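Local coordinates for protein 3,4-dihydroxybenzoate decarboxylase (Enterobacter cloacae, PDB 5NY5) that catalyses the decarboxylation of 3,4-dihydroxybenzoate and the reverse para-carboxylation of catechols, using a prenylated flavin cofactor, at residues A[55-60]-A[73-78]; A[138-143]-A[285-290]; A[148-153]-A[317-322]. All blocks are in the same frame, centred on the assembly; numbering follows the deposited sequence.

Contact 1: residues A[55-60]-A[73-78]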
loop_
_atom_site.group_PDB
_atom_site.type_symbol
_atom_site.label_atom_id
_atom_site.label_comp_id
_atom_site.label_asym_id
_atom_site.label_seq_id
_atom_site.Cartn_x
_atom_site.Cartn_y
_atom_site.Cartn_z
ATOM N N GLY A 55 -20.728 -38.489 -1.175
ATOM C CA GLY A 55 -21.798 -39.446 -1.052
ATOM C C GLY A 55 -21.321 -40.769 -0.499
ATOM O O GLY A 55 -20.451 -40.833 0.372
ATOM N N PRO A 56 -21.891 -41.857 -0.995
ATOM C CA PRO A 56 -21.478 -43.176 -0.524
ATOM C C PRO A 56 -20.159 -43.591 -1.145
ATOM O O PRO A 56 -19.797 -43.169 -2.246
ATOM C CB PRO A 56 -22.618 -44.083 -0.999
ATOM C CG PRO A 56 -23.066 -43.437 -2.259
ATOM C CD PRO A 56 -22.927 -41.947 -2.039
ATOM N N ALA A 57 -19.428 -44.418 -0.411
ATOM C CA ALA A 57 -18.364 -45.172 -1.045
ATOM C C ALA A 57 -18.990 -46.172 -2.007
ATOM O O ALA A 57 -20.131 -46.602 -1.828
ATOM C CB ALA A 57 -17.508 -45.879 -0.000
HETATM N N MSE A 58 -18.248 -46.530 -3.045
HETATM C CA MSE A 58 -18.855 -47.294 -4.122
HETATM C C MSE A 58 -18.046 -48.510 -4.542
HETATM O O MSE A 58 -16.837 -48.432 -4.735
HETATM C CB MSE A 58 -19.085 -46.390 -5.328
HETATM C CG MSE A 58 -20.014 -46.966 -6.368
HETATM SE SE MSE A 58 -20.672 -45.572 -7.549
HETATM C CE MSE A 58 -21.824 -46.656 -8.685
HETATM N N MSE A 59 -18.740 -49.633 -4.683
HETATM C CA MSE A 59 -18.138 -50.867 -5.160
HETATM C C MSE A 59 -18.652 -51.201 -6.551
HETATM O O MSE A 59 -19.853 -51.350 -6.760
HETATM C CB MSE A 59 -18.439 -52.020 -4.202
HETATM C CG MSE A 59 -17.858 -53.352 -4.638
HETATM SE SE MSE A 59 -15.961 -53.511 -4.234
HETATM C CE MSE A 59 -16.103 -53.590 -2.295
ATOM N N PHE A 60 -17.739 -51.317 -7.506
ATOM C CA PHE A 60 -18.080 -51.688 -8.875
ATOM C C PHE A 60 -17.784 -53.175 -9.033
ATOM O O PHE A 60 -16.629 -53.574 -9.191
ATOM C CB PHE A 60 -17.302 -50.840 -9.875
ATOM C CG PHE A 60 -17.701 -49.391 -9.878
ATOM C CD1 PHE A 60 -18.562 -48.899 -10.846
ATOM C CD2 PHE A 60 -17.224 -48.522 -8.908
ATOM C CE1 PHE A 60 -18.932 -47.567 -10.852
ATOM C CE2 PHE A 60 -17.593 -47.187 -8.910
ATOM C CZ PHE A 60 -18.446 -46.710 -9.885
ATOM N N VAL A 73 -13.960 -47.428 -4.527
ATOM C CA VAL A 73 -13.556 -46.028 -4.501
ATOM C C VAL A 73 -14.414 -45.273 -3.497
ATOM O O VAL A 73 -15.563 -45.635 -3.233
ATOM C CB VAL A 73 -13.665 -45.353 -5.888
ATOM C CG1 VAL A 73 -12.703 -45.980 -6.877
ATOM C CG2 VAL A 73 -15.089 -45.426 -6.402
ATOM N N GLY A 74 -13.842 -44.206 -2.943
ATOM C CA GLY A 74 -14.578 -43.275 -2.115
ATOM C C GLY A 74 -14.655 -43.608 -0.645
ATOM O O GLY A 74 -15.465 -43.000 0.064
HETATM N N MSE A 75 -13.839 -44.536 -0.160
HETATM C CA MSE A 75 -13.948 -45.000 1.217
HETATM C C MSE A 75 -13.715 -43.870 2.216
HETATM O O MSE A 75 -14.427 -43.762 3.209
HETATM C CB MSE A 75 -12.967 -46.149 1.465
HETATM C CG MSE A 75 -13.246 -46.990 2.709
HETATM SE SE MSE A 75 -15.003 -47.863 2.765
HETATM C CE MSE A 75 -15.193 -48.323 0.916
ATOM N N HIS A 76 -12.729 -43.020 1.941
ATOM C CA HIS A 76 -12.429 -41.884 2.800
ATOM C C HIS A 76 -12.968 -40.571 2.248
ATOM O O HIS A 76 -12.586 -39.505 2.740
ATOM C CB HIS A 76 -10.918 -41.763 3.021
ATOM C CG HIS A 76 -10.219 -43.075 3.185
ATOM N ND1 HIS A 76 -9.589 -43.716 2.142
ATOM C CD2 HIS A 76 -10.045 -43.864 4.271
ATOM C CE1 HIS A 76 -9.058 -44.844 2.577
ATOM N NE2 HIS A 76 -9.321 -44.958 3.865
ATOM N N ALA A 77 -13.845 -40.620 1.247
ATOM C CA ALA A 77 -14.336 -39.414 0.580
ATOM C C ALA A 77 -15.467 -38.729 1.335
ATOM O O ALA A 77 -16.422 -38.252 0.720
ATOM C CB ALA A 77 -14.772 -39.763 -0.840
ATOM N N SER A 78 -15.378 -38.663 2.662
ATOM C CA SER A 78 -16.381 -38.005 3.488
ATOM C C SER A 78 -15.877 -37.873 4.919
ATOM O O SER A 78 -15.367 -38.839 5.493
ATOM C CB SER A 78 -17.702 -38.779 3.462
ATOM O OG SER A 78 -18.532 -38.409 4.548
#
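Met58 N donates to the carbonyl O of Val73 over 2.8 Å, with an N-H...O angle of 174°. The return bond, Val73 N to Met58 O, is longer at 3.1 Å, and together they make an antiparallel hydrogen-bonded pair. Both side chains leave on the same sheet face, where Met58 CB lies 4.2 Å from Val73 CG2. CG of the selenomethionine Met58 is anti to the backbone N, and the chain beyond it is extended (chi2 and chi3 near 180°), leading away from Val73 and toward strand 22-25 and helix 34-42. The same Val73 CG2 meets Phe60 CE2 at 4.0 Å, approaching the ring edge near its plane.

Past the pair the chain turns off at Gly74, whose phi of 88° would jam a CB against the preceding carbonyl. Met75, another selenomethionine, points its CB away, but bends at chi2 and chi3 and returns its CE to 3.5 Å from Ala57 CB. Arg81 hydrogen-bonds to the carbonyl O atoms of Gly55, Gly74 and Met75, tying both segments to one side chain. These features mark the end of an antiparallel ladder between strands 57-60 and 70-73, followed by a type I turn and the Ser78 N-cap of helix 79-84, within the UbiD N-terminal domain.

Contact 2: residues A[138-143]-A[285-290]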
loop_
_atom_site.group_PDB
_atom_site.type_symbol
_atom_site.label_atom_id
_atom_site.label_comp_id
_atom_site.label_asym_id
_atom_site.label_seq_id
_atom_site.Cartn_x
_atom_site.Cartn_y
_atom_site.Cartn_z
ATOM N N PRO A 138 -7.416 -48.501 -12.588
ATOM C CA PRO A 138 -8.197 -47.540 -13.365
ATOM C C PRO A 138 -7.374 -46.325 -13.765
ATOM O O PRO A 138 -6.322 -46.028 -13.197
ATOM C CB PRO A 138 -9.328 -47.140 -12.407
ATOM C CG PRO A 138 -9.001 -47.796 -11.070
ATOM C CD PRO A 138 -7.603 -48.309 -11.145
ATOM N N THR A 139 -7.875 -45.630 -14.779
ATOM C CA THR A 139 -7.368 -44.327 -15.180
ATOM C C THR A 139 -8.423 -43.288 -14.842
ATOM O O THR A 139 -9.600 -43.467 -15.169
ATOM C CB THR A 139 -7.045 -44.289 -16.674
ATOM O OG1 THR A 139 -8.261 -44.367 -17.428
ATOM C CG2 THR A 139 -6.150 -45.456 -17.055
ATOM N N ASN A 140 -8.007 -42.209 -14.177
ATOM C CA ASN A 140 -8.970 -41.199 -13.752
ATOM C C ASN A 140 -9.474 -40.370 -14.929
ATOM O O ASN A 140 -10.675 -40.095 -15.029
ATOM C CB ASN A 140 -8.355 -40.304 -12.680
ATOM C CG ASN A 140 -8.596 -40.829 -11.280
ATOM O OD1 ASN A 140 -9.445 -40.316 -10.552
ATOM N ND2 ASN A 140 -7.857 -41.862 -10.898
ATOM N N THR A 141 -8.584 -39.958 -15.819
ATOM C CA THR A 141 -8.941 -39.172 -16.991
ATOM C C THR A 141 -8.315 -39.793 -18.224
ATOM O O THR A 141 -7.309 -40.507 -18.130
ATOM C CB THR A 141 -8.476 -37.713 -16.867
ATOM O OG1 THR A 141 -7.046 -37.658 -16.904
ATOM C CG2 THR A 141 -8.978 -37.090 -15.577
ATOM N N PRO A 142 -8.885 -39.545 -19.407
ATOM C CA PRO A 142 -8.274 -40.054 -20.643
ATOM C C PRO A 142 -6.868 -39.532 -20.911
ATOM O O PRO A 142 -6.172 -40.115 -21.752
ATOM C CB PRO A 142 -9.253 -39.597 -21.733
ATOM C CG PRO A 142 -10.552 -39.439 -21.023
ATOM C CD PRO A 142 -10.215 -38.958 -19.649
ATOM N N ILE A 143 -6.426 -38.468 -20.237
ATOM C CA ILE A 143 -5.098 -37.907 -20.469
ATOM C C ILE A 143 -4.104 -38.312 -19.384
ATOM O O ILE A 143 -3.029 -37.710 -19.280
ATOM C CB ILE A 143 -5.153 -36.378 -20.604
ATOM C CG1 ILE A 143 -5.517 -35.736 -19.268
ATOM C CG2 ILE A 143 -6.141 -35.971 -21.686
ATOM C CD1 ILE A 143 -5.431 -34.228 -19.271
ATOM N N HIS A 285 1.006 -35.490 -19.202
ATOM C CA HIS A 285 0.462 -35.363 -17.863
ATOM C C HIS A 285 0.610 -36.674 -17.108
ATOM O O HIS A 285 0.818 -37.739 -17.695
ATOM C CB HIS A 285 -1.014 -34.954 -17.900
ATOM C CG HIS A 285 -1.262 -33.653 -18.593
ATOM N ND1 HIS A 285 -1.950 -33.563 -19.783
ATOM C CD2 HIS A 285 -0.905 -32.389 -18.267
ATOM C CE1 HIS A 285 -2.012 -32.298 -20.157
ATOM N NE2 HIS A 285 -1.384 -31.566 -19.255
ATOM N N ALA A 286 0.499 -36.580 -15.785
ATOM C CA ALA A 286 0.543 -37.757 -14.931
ATOM C C ALA A 286 -0.856 -38.109 -14.450
ATOM O O ALA A 286 -1.434 -39.116 -14.867
ATOM C CB ALA A 286 1.471 -37.522 -13.739
HETATM N N MSE A 287 -1.410 -37.265 -13.590
HETATM C CA MSE A 287 -2.667 -37.554 -12.925
HETATM C C MSE A 287 -3.306 -36.269 -12.415
HETATM O O MSE A 287 -2.611 -35.280 -12.195
HETATM C CB MSE A 287 -2.427 -38.507 -11.758
HETATM C CG MSE A 287 -3.388 -39.666 -11.664
HETATM SE SE MSE A 287 -3.302 -40.452 -9.893
HETATM C CE MSE A 287 -4.682 -39.396 -9.015
ATOM N N PRO A 288 -4.624 -36.275 -12.228
ATOM C CA PRO A 288 -5.256 -35.170 -11.501
ATOM C C PRO A 288 -4.672 -35.055 -10.099
ATOM O O PRO A 288 -4.578 -36.039 -9.363
ATOM C CB PRO A 288 -6.735 -35.566 -11.469
ATOM C CG PRO A 288 -6.906 -36.462 -12.638
ATOM C CD PRO A 288 -5.617 -37.207 -12.788
ATOM N N GLU A 289 -4.273 -33.842 -9.737
ATOM C CA GLU A 289 -3.697 -33.573 -8.432
ATOM C C GLU A 289 -4.757 -33.017 -7.488
ATOM O O GLU A 289 -5.865 -32.663 -7.893
ATOM C CB GLU A 289 -2.521 -32.600 -8.554
ATOM C CG GLU A 289 -1.421 -33.061 -9.498
ATOM C CD GLU A 289 -0.667 -34.272 -8.982
ATOM O OE1 GLU A 289 0.026 -34.925 -9.787
ATOM O OE2 GLU A 289 -0.760 -34.568 -7.773
ATOM N N PHE A 290 -4.397 -32.940 -6.208
ATOM C CA PHE A 290 -5.353 -32.469 -5.214
ATOM C C PHE A 290 -5.821 -31.023 -5.411
ATOM O O PHE A 290 -6.977 -30.744 -5.049
ATOM C CB PHE A 290 -4.779 -32.673 -3.800
ATOM C CG PHE A 290 -3.667 -31.729 -3.438
ATOM C CD1 PHE A 290 -3.941 -30.521 -2.822
ATOM C CD2 PHE A 290 -2.347 -32.060 -3.695
ATOM C CE1 PHE A 290 -2.925 -29.652 -2.484
ATOM C CE2 PHE A 290 -1.325 -31.194 -3.356
ATOM C CZ PHE A 290 -1.616 -29.989 -2.750
#
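From Asn140 to Ile143 the backbone runs at 153° to the span from His285 to Pro288, roughly antiparallel, yet the nearest CA atoms, Ile143 to His285, are 6.6 Å apart and no hydrogen bond joins the two segments. Side chains fill the gap instead, in two patches.

In the first, Pro288 projects its ring toward the loop. Thr141 comes to it tip to tip: its methyl CG2, set anti to the carbonyl carbon and beside the backbone N, lies 3.7 Å from Pro288 CG. Asn140 adds its CB, 4.1 Å from the same Pro288 CG, so one ring atom is met by two loop residues. The amide end of Asn140 turns away from the proline: ND2 is 4.4 Å from CE of the selenomethionine Met287, a looser approach, while OD1 accepts a hydrogen bond from Gly322 N.

The second patch pairs Ile143 with His285. Ile143 CG1 sits between the backbone N and the carbonyl carbon (chi1 68°), and the chain then extends so that CD1 comes 3.6 Å from His285 ND1. The methyl meets the imidazole obliquely. Backbone takes part as well, since His285 CB is 3.7 Å from Ile143 O.

Pro477 and Phe478 of the second subunit pack on Ile143 and Asn140, and Ala476 of that subunit on Pro288, which places the contact at a subunit interface. On the inner side Met287 is about 4 Å from the side chain of Arg171, which binds prenylated FMN in a cofactor-bound structure of this protein and here forms a salt bridge with Glu289. Asn140 OD1 and Ile143 O bond outside the pair, to Gly322 N and Thr283 OG1; with no hydrogen bond across the segments, their cohesion rests on van der Waals fit.

Contact 3: residues A[148-153]-A[317-322]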
loop_
_atom_site.group_PDB
_atom_site.type_symbol
_atom_site.label_atom_id
_atom_site.label_comp_id
_atom_site.label_asym_id
_atom_site.label_seq_id
_atom_site.Cartn_x
_atom_site.Cartn_y
_atom_site.Cartn_z
ATOM N N PHE A 148 -3.313 -46.327 -12.829
ATOM C CA PHE A 148 -2.737 -45.856 -11.578
ATOM C C PHE A 148 -3.308 -46.622 -10.395
ATOM O O PHE A 148 -4.508 -46.904 -10.346
ATOM C CB PHE A 148 -3.009 -44.357 -11.371
ATOM C CG PHE A 148 -1.863 -43.463 -11.747
ATOM C CD1 PHE A 148 -0.808 -43.267 -10.875
ATOM C CD2 PHE A 148 -1.854 -42.797 -12.961
ATOM C CE1 PHE A 148 0.244 -42.438 -11.213
ATOM C CE2 PHE A 148 -0.806 -41.966 -13.306
ATOM C CZ PHE A 148 0.245 -41.787 -12.431
ATOM N N PHE A 149 -2.437 -46.956 -9.447
ATOM C CA PHE A 149 -2.837 -47.292 -8.088
ATOM C C PHE A 149 -2.563 -46.072 -7.221
ATOM O O PHE A 149 -1.449 -45.541 -7.234
ATOM C CB PHE A 149 -2.069 -48.503 -7.550
ATOM C CG PHE A 149 -2.228 -49.747 -8.374
ATOM C CD1 PHE A 149 -3.368 -50.524 -8.266
ATOM C CD2 PHE A 149 -1.228 -50.154 -9.239
ATOM C CE1 PHE A 149 -3.512 -51.672 -9.018
ATOM C CE2 PHE A 149 -1.367 -51.300 -9.994
ATOM C CZ PHE A 149 -2.510 -52.060 -9.882
ATOM N N CYS A 150 -3.572 -45.622 -6.479
ATOM C CA CYS A 150 -3.467 -44.363 -5.759
ATOM C C CYS A 150 -3.440 -44.508 -4.246
ATOM O O CYS A 150 -3.212 -43.510 -3.555
ATOM C CB CYS A 150 -4.622 -43.434 -6.155
ATOM S SG CYS A 150 -4.628 -42.998 -7.903
ATOM N N LEU A 151 -3.660 -45.703 -3.713
ATOM C CA LEU A 151 -3.668 -45.925 -2.271
ATOM C C LEU A 151 -2.786 -47.114 -1.915
ATOM O O LEU A 151 -3.192 -48.044 -1.213
ATOM C CB LEU A 151 -5.094 -46.116 -1.762
ATOM C CG LEU A 151 -5.977 -44.869 -1.841
ATOM C CD1 LEU A 151 -7.404 -45.180 -1.421
ATOM C CD2 LEU A 151 -5.395 -43.757 -0.983
ATOM N N GLY A 152 -1.551 -47.093 -2.404
ATOM C CA GLY A 152 -0.593 -48.122 -2.066
ATOM C C GLY A 152 0.191 -47.791 -0.814
ATOM O O GLY A 152 1.028 -46.884 -0.820
ATOM N N LEU A 153 -0.086 -48.507 0.272
ATOM C CA LEU A 153 0.666 -48.346 1.512
ATOM C C LEU A 153 1.973 -49.117 1.380
ATOM O O LEU A 153 1.971 -50.352 1.351
ATOM C CB LEU A 153 -0.148 -48.839 2.703
ATOM C CG LEU A 153 0.513 -48.658 4.069
ATOM C CD1 LEU A 153 0.426 -47.212 4.520
ATOM C CD2 LEU A 153 -0.106 -49.578 5.097
ATOM N N LEU A 317 -10.102 -54.314 -5.070
ATOM C CA LEU A 317 -9.129 -53.302 -5.469
ATOM C C LEU A 317 -9.627 -51.942 -4.994
ATOM O O LEU A 317 -10.643 -51.441 -5.484
ATOM C CB LEU A 317 -8.916 -53.317 -6.980
ATOM C CG LEU A 317 -7.881 -52.324 -7.509
ATOM C CD1 LEU A 317 -6.578 -52.461 -6.747
ATOM C CD2 LEU A 317 -7.648 -52.527 -8.995
ATOM N N GLN A 318 -8.921 -51.350 -4.036
ATOM C CA GLN A 318 -9.284 -50.054 -3.476
ATOM C C GLN A 318 -8.394 -48.962 -4.053
ATOM O O GLN A 318 -7.171 -49.118 -4.117
ATOM C CB GLN A 318 -9.173 -50.061 -1.950
ATOM C CG GLN A 318 -9.496 -48.728 -1.304
ATOM C CD GLN A 318 -9.425 -48.775 0.208
ATOM O OE1 GLN A 318 -8.872 -49.707 0.786
ATOM N NE2 GLN A 318 -9.992 -47.768 0.856
ATOM N N THR A 319 -9.013 -47.863 -4.470
ATOM C CA THR A 319 -8.301 -46.682 -4.937
ATOM C C THR A 319 -9.187 -45.470 -4.667
ATOM O O THR A 319 -10.188 -45.563 -3.951
ATOM C CB THR A 319 -7.920 -46.823 -6.417
ATOM O OG1 THR A 319 -7.086 -45.725 -6.807
ATOM C CG2 THR A 319 -9.161 -46.850 -7.293
ATOM N N LEU A 320 -8.814 -44.322 -5.226
ATOM C CA LEU A 320 -9.584 -43.100 -5.055
ATOM C C LEU A 320 -9.889 -42.495 -6.417
ATOM O O LEU A 320 -9.342 -42.904 -7.444
ATOM C CB LEU A 320 -8.850 -42.086 -4.163
ATOM C CG LEU A 320 -7.379 -41.741 -4.422
ATOM C CD1 LEU A 320 -7.192 -40.869 -5.653
ATOM C CD2 LEU A 320 -6.773 -41.067 -3.203
ATOM N N VAL A 321 -10.774 -41.503 -6.410
ATOM C CA VAL A 321 -11.139 -40.744 -7.599
ATOM C C VAL A 321 -11.103 -39.265 -7.240
ATOM O O VAL A 321 -11.618 -38.866 -6.191
ATOM C CB VAL A 321 -12.532 -41.137 -8.127
ATOM C CG1 VAL A 321 -12.967 -40.206 -9.244
ATOM C CG2 VAL A 321 -12.532 -42.580 -8.610
ATOM N N GLY A 322 -10.492 -38.459 -8.099
ATOM C CA GLY A 322 -10.492 -37.025 -7.889
ATOM C C GLY A 322 -9.150 -36.323 -7.943
ATOM O O GLY A 322 -8.837 -35.678 -8.938
#
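Leu151 carries CG anti to its carbonyl carbon (chi1 -68°), whereas Leu320 holds CG between its backbone N and carbonyl carbon (chi1 49°); chi1 thus sets each CG on the facing side, and chi2 then places the CD atoms. The side chains cross obliquely, with Leu151 CD2 3.8 Å from Leu320 CD2. The other branch of Leu151 lies against backbone, its CD1 3.7 Å from Thr319 C, and also meets the aliphatic part of Gln318 at CG. Leu320 splits its contacts likewise, since its CD1 packs 3.7 Å from Cys150 CB. Thr319 OG1 reaches that same CB at 3.4 Å, a polar atom against an aliphatic one. At the far end Phe149 CE1 receives Leu317 CD1 at 3.9 Å, the methyl arriving at the ring edge near its plane, with the side chains about perpendicular.

No hydrogen bond spans the segments: the two strands cross nearly at right angles (95°), without pairing, their axes 6.1 Å apart. Strand 148-157 belongs to the antiparallel sheet and pairs with strand 165-174, bearer of the flavin-binding residues Ile169, His170 and Arg171. Strand 316-319 edges the mixed sheet beside strand 70-73, while helix 324-346 closes over Leu151 and Leu320 through Glu326.

How the contacts relate
All three contacts are buried. Contact 3 lies nearest the chain centre and is mainly apolar, with one threonine hydroxyl against a cysteine CB; contact 2 is buried except at Ile143 and His285, which are partly exposed. Each meets the second subunit, contact 2 through several residues. Only contact 1 is held by backbone hydrogen bonds between its segments, as befits neighbouring strands of one sheet; the other two rely on side-chain packing between separate elements. Contacts 1 and 3 share the mixed sheet and touch where Val73 CG1 meets Thr319 CG2 at 3.7 Å. Contacts 2 and 3 interleave along the chain, with a probable hydrogen bond between Pro138 O and Phe148 N. Contacts 1 and 2 do not meet.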